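Local coordinates for protein alpha-galactosidase (Thermus thermophilus, PDB 6LCJ) that probably hydrolyses alpha-galactosides as a family 36 glycoside hydrolase and assembles as a hexamer, at residues Gly25-Trp30 and Trp133-Gly138; Arg32-Phe37 and Leu104-Leu109; Tyr300-Phe305 and Tyr335-Gly340; Leu353-Asp358 and Val397-Asp402; Val403-Thr408 and Thr433-Ser438. One frame throughout, in Å; residues are numbered along the deposited sequence.

From the N terminus, residues 25-30 open contact 1 and residues 32-37 open contact 2. Contact 2 closes first, at residues 104-109, so it nests inside the larger loop that contact 1 closes at 133-138. Both belong to the N-terminal beta-sandwich: contact 1 pairs two strands within one sheet, and contact 2 joins the two sheets face to face. The chain then enters the TIM barrel, where contacts 3, 4 and 5 close in series without crossing. Contacts 3 and 4 pair barrel strands and touch each other through adjoining strands 335-338 and 352-354. Contact 5 follows contact 4 directly in sequence and ties together the loops after strands 398-400 and 431-433.

Contact 1 of 5, residues Gly25-Trp30 and Trp133-Gly138; sequences GGVRLW and WFLAYG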
# COMPACT_ATOMS: atom_id res chain seq x y z
N GLY E 25 -14.03 38.02 36.35
CA GLY E 25 -14.72 37.55 35.17
C GLY E 25 -14.81 36.05 35.03
O GLY E 25 -15.42 35.57 34.06
N GLY E 26 -14.23 35.29 35.95
CA GLY E 26 -14.31 33.84 35.91
C GLY E 26 -13.49 33.21 37.02
O GLY E 26 -13.58 33.62 38.18
N VAL E 27 -12.68 32.22 36.66
CA VAL E 27 -11.88 31.48 37.63
C VAL E 27 -10.50 31.22 37.05
O VAL E 27 -10.26 31.39 35.85
CB VAL E 27 -12.54 30.13 38.04
CG1 VAL E 27 -13.79 30.36 38.88
CG2 VAL E 27 -12.84 29.29 36.79
N ARG E 28 -9.61 30.77 37.90
CA ARG E 28 -8.25 30.43 37.52
C ARG E 28 -7.98 28.98 37.89
O ARG E 28 -8.16 28.59 39.05
CB ARG E 28 -7.25 31.36 38.19
CG ARG E 28 -5.84 31.14 37.73
CD ARG E 28 -4.88 32.08 38.45
NE ARG E 28 -5.18 33.49 38.20
CZ ARG E 28 -4.30 34.33 37.68
NH1 ARG E 28 -3.08 33.90 37.36
NH2 ARG E 28 -4.64 35.61 37.49
N LEU E 29 -7.57 28.19 36.90
CA LEU E 29 -7.25 26.79 37.08
C LEU E 29 -5.74 26.62 37.14
O LEU E 29 -4.99 27.49 36.71
CB LEU E 29 -7.83 25.96 35.93
CG LEU E 29 -9.29 26.24 35.58
CD1 LEU E 29 -9.77 25.32 34.47
CD2 LEU E 29 -10.18 26.11 36.82
N TRP E 30 -5.31 25.48 37.68
CA TRP E 30 -3.91 25.10 37.59
C TRP E 30 -3.78 23.68 37.06
O TRP E 30 -4.58 22.81 37.41
CB TRP E 30 -3.20 25.19 38.92
CG TRP E 30 -2.33 26.35 38.94
CD1 TRP E 30 -1.05 26.44 38.46
CD2 TRP E 30 -2.69 27.66 39.41
NE1 TRP E 30 -0.58 27.73 38.63
CE2 TRP E 30 -1.56 28.49 39.21
CE3 TRP E 30 -3.84 28.19 39.99
CZ2 TRP E 30 -1.57 29.84 39.57
CZ3 TRP E 30 -3.84 29.52 40.35
CH2 TRP E 30 -2.71 30.33 40.15
N TRP E 133 -4.52 28.93 34.08
CA TRP E 133 -5.53 29.02 33.04
C TRP E 133 -6.59 29.99 33.48
O TRP E 133 -6.91 30.08 34.67
CB TRP E 133 -6.21 27.68 32.76
CG TRP E 133 -5.30 26.60 32.32
CD1 TRP E 133 -4.62 25.73 33.12
CD2 TRP E 133 -4.97 26.24 30.97
NE1 TRP E 133 -3.89 24.86 32.35
CE2 TRP E 133 -4.09 25.15 31.03
CE3 TRP E 133 -5.34 26.75 29.72
CZ2 TRP E 133 -3.57 24.55 29.88
CZ3 TRP E 133 -4.81 26.15 28.58
CH2 TRP E 133 -3.93 25.07 28.67
N PHE E 134 -7.16 30.70 32.52
CA PHE E 134 -8.35 31.50 32.74
C PHE E 134 -9.51 30.72 32.16
O PHE E 134 -9.42 30.22 31.04
CB PHE E 134 -8.24 32.88 32.09
CG PHE E 134 -9.44 33.74 32.34
CD1 PHE E 134 -9.83 34.04 33.63
CD2 PHE E 134 -10.19 34.22 31.28
CE1 PHE E 134 -10.94 34.82 33.88
CE2 PHE E 134 -11.31 35.00 31.51
CZ PHE E 134 -11.68 35.30 32.82
N LEU E 135 -10.59 30.59 32.94
CA LEU E 135 -11.79 29.92 32.46
C LEU E 135 -12.98 30.82 32.74
O LEU E 135 -13.13 31.33 33.86
CB LEU E 135 -11.98 28.55 33.12
CG LEU E 135 -13.37 27.93 33.00
CD1 LEU E 135 -13.58 27.38 31.61
CD2 LEU E 135 -13.59 26.86 34.05
N ALA E 136 -13.82 31.01 31.74
CA ALA E 136 -14.92 31.95 31.84
C ALA E 136 -16.06 31.48 30.95
O ALA E 136 -15.85 30.75 29.97
CB ALA E 136 -14.46 33.36 31.46
N TYR E 137 -17.27 31.89 31.31
CA TYR E 137 -18.46 31.59 30.53
C TYR E 137 -19.34 32.83 30.54
O TYR E 137 -19.59 33.40 31.61
CB TYR E 137 -19.22 30.39 31.10
CG TYR E 137 -20.44 30.02 30.30
CD1 TYR E 137 -20.39 29.97 28.92
CD2 TYR E 137 -21.64 29.73 30.93
CE1 TYR E 137 -21.51 29.63 28.17
CE2 TYR E 137 -22.77 29.38 30.19
CZ TYR E 137 -22.70 29.33 28.82
OH TYR E 137 -23.81 28.99 28.08
N GLY E 138 -19.79 33.25 29.37
CA GLY E 138 -20.52 34.49 29.27
C GLY E 138 -20.59 34.96 27.84
O GLY E 138 -20.23 34.23 26.91
O HOH W 1 -17.41 33.81 33.70
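With CG anti to its backbone N (chi1 -178°), Phe134 lays its ring beside the start of strand 26-30, where CZ lies 3.9 Å from Gly25 C, which sits near the ring plane at the edge. Leu135, with CG likewise anti to N (chi1 164°), projects from the other face and lays CD2 alongside Val27 CG2, 3.7 Å away. The backbones between are antiparallel. Val27 and Leu135 form a hydrogen-bonded pair in which Val27 N meets Leu135 O at 3.0 Å, nearly along the C=O axis, and Leu135 N returns to Val27 O. Leu29 and Trp133 repeat the pattern, although the bond from Trp133 N is weak. The strands lie in one sheet of the N-terminal beta-sandwich, so Val27, Leu29, Trp133 and Leu135 suit its buried, apolar face, with Trp133 NE1 bonding Gly31 O. Gly26 must be small, because its CA passes 3.4 Å from Leu135 O and a CB would collide there. An alanine in place of Phe134 would remove the ring, and would probably loosen the packing on the Gly25-Gly26 backbone and on Ala146 of helix 140-149. Past the last pair, a water donates to Gly25 O at 2.7 Å and accepts from Tyr137 N.

Contact 2 of 5, residues Arg32-Phe37 and Leu104-Leu109; sequences REVRVF and LLLGAL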
# COMPACT_ATOMS: atom_id res chain seq x y z
N ARG E 32 -0.92 21.06 34.27
CA ARG E 32 -0.36 20.77 32.96
C ARG E 32 -1.45 20.42 31.97
O ARG E 32 -1.40 20.84 30.80
CB ARG E 32 0.67 19.65 33.06
CG ARG E 32 1.80 19.76 32.05
CD ARG E 32 2.37 18.40 31.67
NE ARG E 32 3.13 18.43 30.42
CZ ARG E 32 2.88 17.64 29.37
NH1 ARG E 32 1.89 16.76 29.42
NH2 ARG E 32 3.61 17.73 28.27
N GLU E 33 -2.46 19.67 32.40
CA GLU E 33 -3.60 19.37 31.56
C GLU E 33 -4.88 19.67 32.32
O GLU E 33 -5.00 19.30 33.49
CB GLU E 33 -3.60 17.92 31.07
CG GLU E 33 -4.63 17.72 29.97
CD GLU E 33 -4.63 16.33 29.41
OE1 GLU E 33 -3.53 15.79 29.11
OE2 GLU E 33 -5.74 15.77 29.27
N VAL E 34 -5.82 20.34 31.67
CA VAL E 34 -7.11 20.65 32.27
C VAL E 34 -8.20 20.28 31.29
O VAL E 34 -8.02 20.34 30.07
CB VAL E 34 -7.22 22.13 32.70
CG1 VAL E 34 -6.15 22.48 33.73
CG2 VAL E 34 -7.15 23.06 31.50
N ARG E 35 -9.34 19.86 31.82
CA ARG E 35 -10.47 19.43 31.02
C ARG E 35 -11.70 20.17 31.49
O ARG E 35 -12.02 20.15 32.68
CB ARG E 35 -10.68 17.92 31.12
CG ARG E 35 -9.47 17.13 30.67
CD ARG E 35 -9.84 15.74 30.20
NE ARG E 35 -8.68 15.06 29.65
CZ ARG E 35 -8.63 13.77 29.36
NH1 ARG E 35 -9.68 13.00 29.59
NH2 ARG E 35 -7.51 13.25 28.85
N VAL E 36 -12.38 20.84 30.57
CA VAL E 36 -13.58 21.61 30.87
C VAL E 36 -14.69 21.08 29.99
O VAL E 36 -14.50 20.93 28.78
CB VAL E 36 -13.36 23.12 30.64
CG1 VAL E 36 -14.64 23.88 30.88
CG2 VAL E 36 -12.24 23.65 31.53
N PHE E 37 -15.85 20.78 30.59
CA PHE E 37 -16.94 20.23 29.80
C PHE E 37 -18.05 21.24 29.69
O PHE E 37 -18.50 21.78 30.71
CB PHE E 37 -17.47 18.93 30.41
CG PHE E 37 -16.41 17.89 30.60
CD1 PHE E 37 -16.20 16.91 29.64
CD2 PHE E 37 -15.60 17.90 31.72
CE1 PHE E 37 -15.20 15.97 29.80
CE2 PHE E 37 -14.60 16.97 31.89
CZ PHE E 37 -14.40 16.00 30.94
N LEU E 104 -17.77 29.58 26.13
CA LEU E 104 -16.97 29.00 27.21
C LEU E 104 -15.51 29.11 26.78
O LEU E 104 -15.10 28.47 25.81
CB LEU E 104 -17.38 27.56 27.47
CG LEU E 104 -16.61 26.83 28.58
CD1 LEU E 104 -17.04 27.36 29.94
CD2 LEU E 104 -16.83 25.34 28.47
N LEU E 105 -14.74 29.91 27.50
CA LEU E 105 -13.36 30.22 27.14
C LEU E 105 -12.39 29.56 28.11
O LEU E 105 -12.57 29.64 29.33
CB LEU E 105 -13.11 31.73 27.14
CG LEU E 105 -11.74 32.26 26.73
CD1 LEU E 105 -11.86 33.63 26.05
CD2 LEU E 105 -10.77 32.34 27.92
N LEU E 106 -11.36 28.92 27.56
CA LEU E 106 -10.25 28.37 28.31
C LEU E 106 -8.97 28.93 27.71
O LEU E 106 -8.64 28.62 26.56
CB LEU E 106 -10.25 26.84 28.26
CG LEU E 106 -9.05 26.18 28.93
CD1 LEU E 106 -9.24 26.20 30.46
CD2 LEU E 106 -8.82 24.76 28.39
N GLY E 107 -8.24 29.74 28.48
CA GLY E 107 -7.03 30.38 27.98
C GLY E 107 -5.82 30.28 28.89
O GLY E 107 -5.90 30.53 30.09
N ALA E 108 -4.67 29.94 28.31
CA ALA E 108 -3.45 29.85 29.10
C ALA E 108 -2.98 31.21 29.59
O ALA E 108 -3.05 32.21 28.87
CB ALA E 108 -2.34 29.20 28.27
N LEU E 109 -2.49 31.25 30.82
CA LEU E 109 -1.87 32.43 31.38
C LEU E 109 -0.34 32.37 31.35
O LEU E 109 0.30 33.34 31.75
CB LEU E 109 -2.36 32.65 32.82
CG LEU E 109 -3.86 32.96 32.89
CD1 LEU E 109 -4.30 33.23 34.32
CD2 LEU E 109 -4.21 34.14 31.99
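Strands 33-37 and 104-108 run in opposite directions, at 172°, with axes 9.2 Å apart. That spacing is too wide for backbone pairing and is characteristic of the two facing layers of a beta-sandwich, joined here by aliphatic side chains. Val36 has CG1 anti to the backbone N (chi1 177°), which brings that methyl to 3.6 Å from Leu104 CD2. Leu106 rises between the two valines: its CD1 is 3.9 Å from Val34 CG2 and also reaches Val36 CG2, the chains crossing obliquely. Branched, apolar residues fit this buried interface because each offers two methyls and no polar group. On the other side of strand 33-37, Arg35 forms a salt bridge with Glu33, NE (3.0 Å from Glu33 OE2) and NH2 both donating to that one oxygen in the guanidinium plane, while NH2 also bonds Asp256 O of a second subunit. Strand 33-37 lies between strands 12-17 and 122-126. Trp133 and Leu135 of strand 132-137 share the apolar layer, and Leu105, on the opposite face of strand 104-108, packs on helix 140-149.

Contact 3 of 5, residues Tyr300-Phe305 and Tyr335-Gly340; sequences YLKLDF and YLLFCG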
# COMPACT_ATOMS: atom_id res chain seq x y z
N TYR E 300 12.16 52.62 14.49
CA TYR E 300 10.97 51.80 14.28
C TYR E 300 11.43 50.57 13.52
O TYR E 300 12.01 50.69 12.43
CB TYR E 300 9.90 52.60 13.51
CG TYR E 300 8.60 51.87 13.20
CD1 TYR E 300 8.55 50.86 12.25
CD2 TYR E 300 7.41 52.23 13.83
CE1 TYR E 300 7.36 50.21 11.95
CE2 TYR E 300 6.21 51.60 13.54
CZ TYR E 300 6.19 50.59 12.60
OH TYR E 300 5.02 49.95 12.32
N LEU E 301 11.25 49.39 14.11
CA LEU E 301 11.78 48.16 13.54
C LEU E 301 10.67 47.15 13.32
O LEU E 301 9.86 46.90 14.22
CB LEU E 301 12.86 47.55 14.43
CG LEU E 301 14.05 48.46 14.72
CD1 LEU E 301 15.02 47.78 15.69
CD2 LEU E 301 14.72 48.85 13.40
N LYS E 302 10.61 46.59 12.12
CA LYS E 302 9.67 45.53 11.80
C LYS E 302 10.44 44.21 11.82
O LYS E 302 11.24 43.93 10.92
CB LYS E 302 8.99 45.77 10.45
CG LYS E 302 7.93 44.75 10.07
CD LYS E 302 7.22 45.15 8.77
CE LYS E 302 6.36 44.03 8.18
NZ LYS E 302 5.70 44.43 6.88
N LEU E 303 10.22 43.44 12.86
CA LEU E 303 10.90 42.17 13.06
C LEU E 303 9.96 41.09 12.57
O LEU E 303 8.85 40.93 13.10
CB LEU E 303 11.26 41.99 14.54
CG LEU E 303 12.08 43.16 15.10
CD1 LEU E 303 12.45 42.94 16.57
CD2 LEU E 303 13.33 43.38 14.24
N ASP E 304 10.38 40.37 11.54
CA ASP E 304 9.50 39.52 10.78
C ASP E 304 9.93 38.07 10.90
O ASP E 304 11.06 37.78 11.30
CB ASP E 304 9.49 39.94 9.31
CG ASP E 304 8.17 39.63 8.61
OD1 ASP E 304 7.33 38.84 9.13
OD2 ASP E 304 7.98 40.20 7.51
N PHE E 305 9.01 37.17 10.54
CA PHE E 305 9.25 35.73 10.55
C PHE E 305 9.73 35.27 11.91
O PHE E 305 10.58 34.39 12.01
CB PHE E 305 10.27 35.33 9.47
CG PHE E 305 9.76 35.48 8.07
CD1 PHE E 305 9.69 36.73 7.47
CD2 PHE E 305 9.34 34.37 7.36
CE1 PHE E 305 9.21 36.87 6.17
CE2 PHE E 305 8.86 34.50 6.06
CZ PHE E 305 8.80 35.75 5.46
N TYR E 335 10.41 51.48 18.67
CA TYR E 335 9.14 50.82 18.39
C TYR E 335 9.42 49.48 17.71
O TYR E 335 10.03 49.45 16.63
CB TYR E 335 8.24 51.68 17.49
CG TYR E 335 6.79 51.24 17.49
CD1 TYR E 335 6.38 50.17 16.69
CD2 TYR E 335 5.85 51.87 18.28
CE1 TYR E 335 5.06 49.75 16.69
CE2 TYR E 335 4.53 51.46 18.29
CZ TYR E 335 4.14 50.40 17.49
OH TYR E 335 2.83 49.98 17.48
N LEU E 336 8.97 48.39 18.32
CA LEU E 336 9.10 47.08 17.71
C LEU E 336 7.73 46.61 17.24
O LEU E 336 6.79 46.49 18.05
CB LEU E 336 9.74 46.08 18.67
CG LEU E 336 11.14 46.46 19.12
CD1 LEU E 336 11.68 45.41 20.06
CD2 LEU E 336 12.05 46.67 17.91
N LEU E 337 7.62 46.38 15.94
CA LEU E 337 6.45 45.77 15.33
C LEU E 337 6.79 44.30 15.09
O LEU E 337 7.72 44.00 14.34
CB LEU E 337 6.09 46.45 14.01
CG LEU E 337 4.96 45.75 13.24
CD1 LEU E 337 3.62 45.94 13.95
CD2 LEU E 337 4.88 46.25 11.82
N PHE E 338 6.05 43.40 15.75
CA PHE E 338 6.26 41.96 15.62
C PHE E 338 5.41 41.42 14.47
O PHE E 338 4.20 41.67 14.42
CB PHE E 338 5.90 41.22 16.91
CG PHE E 338 6.97 41.28 17.99
CD1 PHE E 338 7.86 42.35 18.06
CD2 PHE E 338 7.06 40.29 18.95
CE1 PHE E 338 8.80 42.43 19.07
CE2 PHE E 338 8.01 40.35 19.96
CZ PHE E 338 8.88 41.42 20.02
N CYS E 339 6.04 40.65 13.59
CA CYS E 339 5.37 40.08 12.42
C CYS E 339 5.74 38.61 12.30
O CYS E 339 6.85 38.20 12.67
CB CYS E 339 5.75 40.87 11.12
SG CYS E 339 4.72 40.47 9.63
N GLY E 340 4.82 37.80 11.77
CA GLY E 340 5.05 36.37 11.64
C GLY E 340 5.33 35.71 12.96
O GLY E 340 6.10 34.73 13.04
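The Tyr300 and Tyr335 rings are almost parallel (3°) but displaced so that little of one covers the other. Tyr300 CE2 approaches Tyr335 CD1 to 3.5 Å. On the same face Leu337 CD2 nestles against Lys302 CG at 3.8 Å, the extended lysine lending its aliphatic part to packing, and on the other face Leu336 CD2 meets Leu301 CB at 3.7 Å. Beyond the strand ends, Asp304 OD1 comes within 3.1 Å of Cys339 SG. These meetings are set by parallel pairing, in which Leu301 N bonds Tyr335 O at 2.8 Å, almost along its C=O axis, and three further bonds follow as far as Cys339 N. Asp304 OD1 accepts from Phe305 N at 2.8 Å, from above the carboxylate plane, while OD2 takes Trp233 NE1. An alanine in place of Asp304 would remove both acceptors and would probably loosen the hold on Phe305 N and the Trp233 indole. Lys302 NZ is salt-bridged to Asp196, and Tyr335 OH bonds His398 ND1. The pair forms a beta-alpha-beta unit of the TIM barrel with helix 317-331, onto which Leu336 and Phe338 pack; strand 229-234 flanks strand 298-303, and strand 352-354 flanks strand 335-338.

Contact 4 of 5, residues Leu353-Asp358 and Val397-Asp402; sequences LRVGPD and VHVDPD
The guanidinium of Arg354 carries Asp402 OD2 over one face, 3.1 Å above the plane and over its centre, the carboxylate stacked at 19°. Because the oxygen sits over the face, the bridge is electrostatic and uses none of the N-H groups; Asp402 OD2 is itself fixed by Val359 N, which donates to it. The N-H groups are used at the edge: Arg354 NH2 meets the anti lone pair of Asp358 OD1 at 2.7 Å and also Gly356 O, and NE donates to a water shared with Gly356 N and Asp400 O. Bends at chi2 (-93°) and chi3 fold the arginine back over its own loop. Asp400 stands nearly upright to the guanidinium, at 82°; Asp400 OD2 touches the arginine's aliphatic part, 3.1 Å from Arg354 CD. Asp400 OD1 accepts from Asp402 N at 2.9 Å, an Asx turn after the strand. Asp358 OD1 and Asp402 OD2 are only 4.0 Å apart, a repulsion that the arginine would probably offset. Parallel pairing supports the network, with Leu353 N on His398 O at 2.8 Å and Asp400 N on Leu353 O. Beta-branched Val355 and Val399 pack crosswise, Val355 CG2 to Val399 CG1 3.5 Å. The network lies past the C-terminal ends of TIM-barrel strands, the side where such barrels carry their active sites. Strand 335-338 flanks strand 352-354, helix 380-388 backs Val355 and Pro357, and Tyr167 of helix 166-169 covers Arg354.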
# COMPACT_ATOMS: atom_id res chain seq x y z
N LEU E 353 1.77 44.43 16.92
CA LEU E 353 1.71 43.00 16.61
C LEU E 353 0.79 42.78 15.42
O LEU E 353 -0.38 43.15 15.47
CB LEU E 353 1.25 42.20 17.82
CG LEU E 353 1.10 40.69 17.65
CD1 LEU E 353 2.45 40.06 17.52
CD2 LEU E 353 0.35 40.06 18.82
N ARG E 354 1.32 42.17 14.36
CA ARG E 354 0.48 41.75 13.25
C ARG E 354 -0.37 40.56 13.68
O ARG E 354 0.15 39.62 14.29
CB ARG E 354 1.34 41.40 12.04
CG ARG E 354 1.95 42.63 11.34
CD ARG E 354 1.07 43.13 10.19
NE ARG E 354 0.59 41.99 9.42
CZ ARG E 354 1.23 41.46 8.38
NH1 ARG E 354 2.36 42.00 7.92
NH2 ARG E 354 0.72 40.39 7.78
N VAL E 355 -1.67 40.61 13.39
CA VAL E 355 -2.62 39.59 13.83
C VAL E 355 -3.26 38.84 12.68
O VAL E 355 -4.14 38.01 12.91
CB VAL E 355 -3.72 40.19 14.73
CG1 VAL E 355 -3.16 40.62 16.07
CG2 VAL E 355 -4.37 41.36 14.02
N GLY E 356 -2.86 39.10 11.44
CA GLY E 356 -3.36 38.34 10.33
C GLY E 356 -2.35 38.13 9.22
O GLY E 356 -1.28 38.75 9.18
N PRO E 357 -2.70 37.24 8.29
CA PRO E 357 -1.95 37.14 7.03
C PRO E 357 -1.73 38.49 6.39
O PRO E 357 -2.45 39.46 6.65
CB PRO E 357 -2.87 36.27 6.16
CG PRO E 357 -3.69 35.50 7.11
CD PRO E 357 -3.90 36.38 8.30
N ASP E 358 -0.70 38.56 5.55
CA ASP E 358 -0.47 39.74 4.74
C ASP E 358 -1.73 40.12 3.97
O ASP E 358 -2.43 39.26 3.40
CB ASP E 358 0.65 39.46 3.74
CG ASP E 358 1.99 39.40 4.38
OD1 ASP E 358 2.09 39.61 5.63
OD2 ASP E 358 2.96 39.15 3.63
N VAL E 397 -1.56 45.29 23.23
CA VAL E 397 -0.55 45.68 22.25
C VAL E 397 -1.27 46.47 21.18
O VAL E 397 -2.49 46.37 21.03
CB VAL E 397 0.16 44.42 21.68
CG1 VAL E 397 -0.83 43.55 20.93
CG2 VAL E 397 1.33 44.80 20.77
N HIS E 398 -0.53 47.29 20.44
CA HIS E 398 -1.06 47.89 19.22
C HIS E 398 -1.30 46.79 18.20
O HIS E 398 -0.36 46.13 17.75
CB HIS E 398 -0.10 48.93 18.67
CG HIS E 398 0.09 50.09 19.59
ND1 HIS E 398 1.17 50.95 19.50
CD2 HIS E 398 -0.65 50.51 20.65
CE1 HIS E 398 1.08 51.86 20.45
NE2 HIS E 398 -0.02 51.62 21.16
N VAL E 399 -2.57 46.60 17.83
CA VAL E 399 -2.95 45.54 16.92
C VAL E 399 -2.84 46.06 15.49
O VAL E 399 -3.53 47.01 15.10
CB VAL E 399 -4.37 45.05 17.23
CG1 VAL E 399 -4.88 44.17 16.10
CG2 VAL E 399 -4.37 44.32 18.55
N ASP E 400 -1.95 45.45 14.72
CA ASP E 400 -1.71 45.87 13.35
C ASP E 400 -2.54 45.04 12.38
O ASP E 400 -2.30 43.84 12.25
CB ASP E 400 -0.23 45.74 13.02
CG ASP E 400 0.11 46.24 11.63
OD1 ASP E 400 -0.80 46.80 10.96
OD2 ASP E 400 1.29 46.07 11.22
N PRO E 401 -3.51 45.62 11.66
CA PRO E 401 -4.31 44.82 10.72
C PRO E 401 -3.68 44.70 9.35
O PRO E 401 -4.29 44.10 8.46
CB PRO E 401 -5.64 45.61 10.65
CG PRO E 401 -5.19 47.04 10.77
CD PRO E 401 -3.87 47.05 11.59
N ASP E 402 -2.47 45.26 9.20
CA ASP E 402 -1.70 45.42 7.97
C ASP E 402 -2.20 46.64 7.19
O ASP E 402 -3.12 47.33 7.64
CB ASP E 402 -1.70 44.15 7.12
CG ASP E 402 -0.39 43.95 6.41
OD1 ASP E 402 0.42 44.91 6.44
OD2 ASP E 402 -0.16 42.88 5.81
O HOH W 2 -2.04 41.91 10.61
O HOH W 3 -3.48 41.17 8.26

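Contact 5 of 5, residues Val403-Thr408 and Thr433-Ser438; sequences VVYFRT and TSDPPS
An ST turn at Thr433 and the carboxylate of Asp435 join the loops after TIM-barrel strands 398-400 and 431-433. Among the hydrogen bonds, Thr433 OG1, anti to its own backbone N (chi1 -179°), donates to Val404 O at 2.9 Å, nearly along the C=O axis, and accepts from Asp435 N at 3.0 Å. A hydroxyl suits because it does both. Asp435 OD2 gathers two successive backbone donors: Phe406 N, on its syn lone pair at 2.6 Å, and Arg407 N, from above the carboxylate plane. A carboxylate suits this place because one oxygen takes both N-H groups while the other faces the arginine. A water bound by Ser434 N also donates to Asp435 OD1. The charged contact is a salt bridge between Arg407 and Asp435, with guanidinium and carboxylate planes 76° apart; Arg407 NH1 also bonds Tyr167 O, and NH2 bonds Phe410 O. The packing is lighter: Val403 CB rests on Thr433 CA at 3.8 Å, and Tyr405 CD1 lies over the rim of one guanidinium face. At the end of 403-408, Thr408 OG1 bonds Arg409 NE of a third subunit. In the salt bridge, Arg407 NH1 reaches Asp435 OD1 at 2.9 Å, nearly along the C-O axis.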
# COMPACT_ATOMS: atom_id res chain seq x y z
N VAL E 403 -1.57 46.95 6.06
CA VAL E 403 -1.75 48.27 5.44
C VAL E 403 -3.14 48.46 4.85
O VAL E 403 -3.90 47.50 4.66
CB VAL E 403 -0.66 48.53 4.37
CG1 VAL E 403 0.70 48.25 4.94
CG2 VAL E 403 -0.93 47.69 3.13
N VAL E 404 -3.47 49.71 4.56
CA VAL E 404 -4.72 50.11 3.92
C VAL E 404 -4.39 50.54 2.51
O VAL E 404 -3.44 51.31 2.30
CB VAL E 404 -5.41 51.25 4.69
CG1 VAL E 404 -6.80 51.51 4.14
CG2 VAL E 404 -5.46 50.93 6.17
N TYR E 405 -5.15 50.06 1.54
CA TYR E 405 -5.01 50.54 0.18
C TYR E 405 -5.97 51.71 -0.05
O TYR E 405 -7.10 51.70 0.44
CB TYR E 405 -5.30 49.43 -0.84
CG TYR E 405 -4.30 48.30 -0.82
CD1 TYR E 405 -3.14 48.34 -1.59
CD2 TYR E 405 -4.52 47.18 -0.03
CE1 TYR E 405 -2.23 47.29 -1.56
CE2 TYR E 405 -3.62 46.12 0.00
CZ TYR E 405 -2.48 46.18 -0.75
OH TYR E 405 -1.61 45.12 -0.72
N PHE E 406 -5.48 52.71 -0.76
CA PHE E 406 -6.31 53.75 -1.35
C PHE E 406 -6.20 53.82 -2.86
O PHE E 406 -7.14 54.22 -3.53
CB PHE E 406 -5.95 55.13 -0.77
CG PHE E 406 -6.21 55.23 0.70
CD1 PHE E 406 -5.23 54.84 1.61
CD2 PHE E 406 -7.43 55.67 1.17
CE1 PHE E 406 -5.46 54.92 2.95
CE2 PHE E 406 -7.68 55.76 2.51
CZ PHE E 406 -6.69 55.38 3.42
N ARG E 407 -5.07 53.41 -3.42
CA ARG E 407 -4.91 53.41 -4.85
C ARG E 407 -5.88 52.44 -5.51
O ARG E 407 -6.34 51.46 -4.92
CB ARG E 407 -3.48 53.06 -5.22
CG ARG E 407 -3.05 51.68 -4.79
CD ARG E 407 -1.56 51.54 -5.03
NE ARG E 407 -1.14 50.18 -5.33
CZ ARG E 407 -0.49 49.39 -4.48
NH1 ARG E 407 -0.19 49.81 -3.25
NH2 ARG E 407 -0.14 48.17 -4.87
N THR E 408 -6.22 52.74 -6.75
CA THR E 408 -6.83 51.76 -7.62
C THR E 408 -5.88 51.32 -8.73
O THR E 408 -6.13 50.30 -9.37
CB THR E 408 -8.13 52.32 -8.21
OG1 THR E 408 -7.94 53.70 -8.56
CG2 THR E 408 -9.24 52.23 -7.18
N THR E 433 0.10 52.60 5.19
CA THR E 433 -0.14 52.30 3.79
C THR E 433 1.19 52.14 3.08
O THR E 433 2.25 52.57 3.56
CB THR E 433 -0.98 53.37 3.08
OG1 THR E 433 -1.19 52.99 1.70
CG2 THR E 433 -0.28 54.71 3.09
N SER E 434 1.11 51.51 1.91
CA SER E 434 2.23 51.38 1.00
C SER E 434 2.04 52.18 -0.29
O SER E 434 2.92 52.15 -1.15
CB SER E 434 2.48 49.91 0.65
OG SER E 434 3.12 49.22 1.70
N ASP E 435 0.92 52.88 -0.43
CA ASP E 435 0.59 53.59 -1.67
C ASP E 435 1.59 54.70 -1.95
O ASP E 435 1.62 55.69 -1.20
CB ASP E 435 -0.82 54.18 -1.58
CG ASP E 435 -1.92 53.11 -1.60
OD1 ASP E 435 -1.62 51.94 -1.92
OD2 ASP E 435 -3.09 53.45 -1.30
N PRO E 436 2.42 54.59 -2.98
CA PRO E 436 3.23 55.74 -3.39
C PRO E 436 2.33 56.87 -3.85
O PRO E 436 1.48 56.67 -4.74
CB PRO E 436 4.08 55.19 -4.55
CG PRO E 436 3.79 53.73 -4.61
CD PRO E 436 2.48 53.51 -3.97
N PRO E 437 2.47 58.07 -3.27
CA PRO E 437 1.55 59.17 -3.63
C PRO E 437 1.44 59.40 -5.13
O PRO E 437 0.35 59.71 -5.63
CB PRO E 437 2.14 60.38 -2.90
CG PRO E 437 2.87 59.79 -1.75
CD PRO E 437 3.45 58.49 -2.26
N SER E 438 2.52 59.20 -5.88
CA SER E 438 2.43 59.36 -7.32
C SER E 438 1.58 58.28 -8.00
O SER E 438 1.28 58.43 -9.19
CB SER E 438 3.83 59.38 -7.93
OG SER E 438 4.53 58.17 -7.66
O HOH W 4 -1.00 49.87 0.49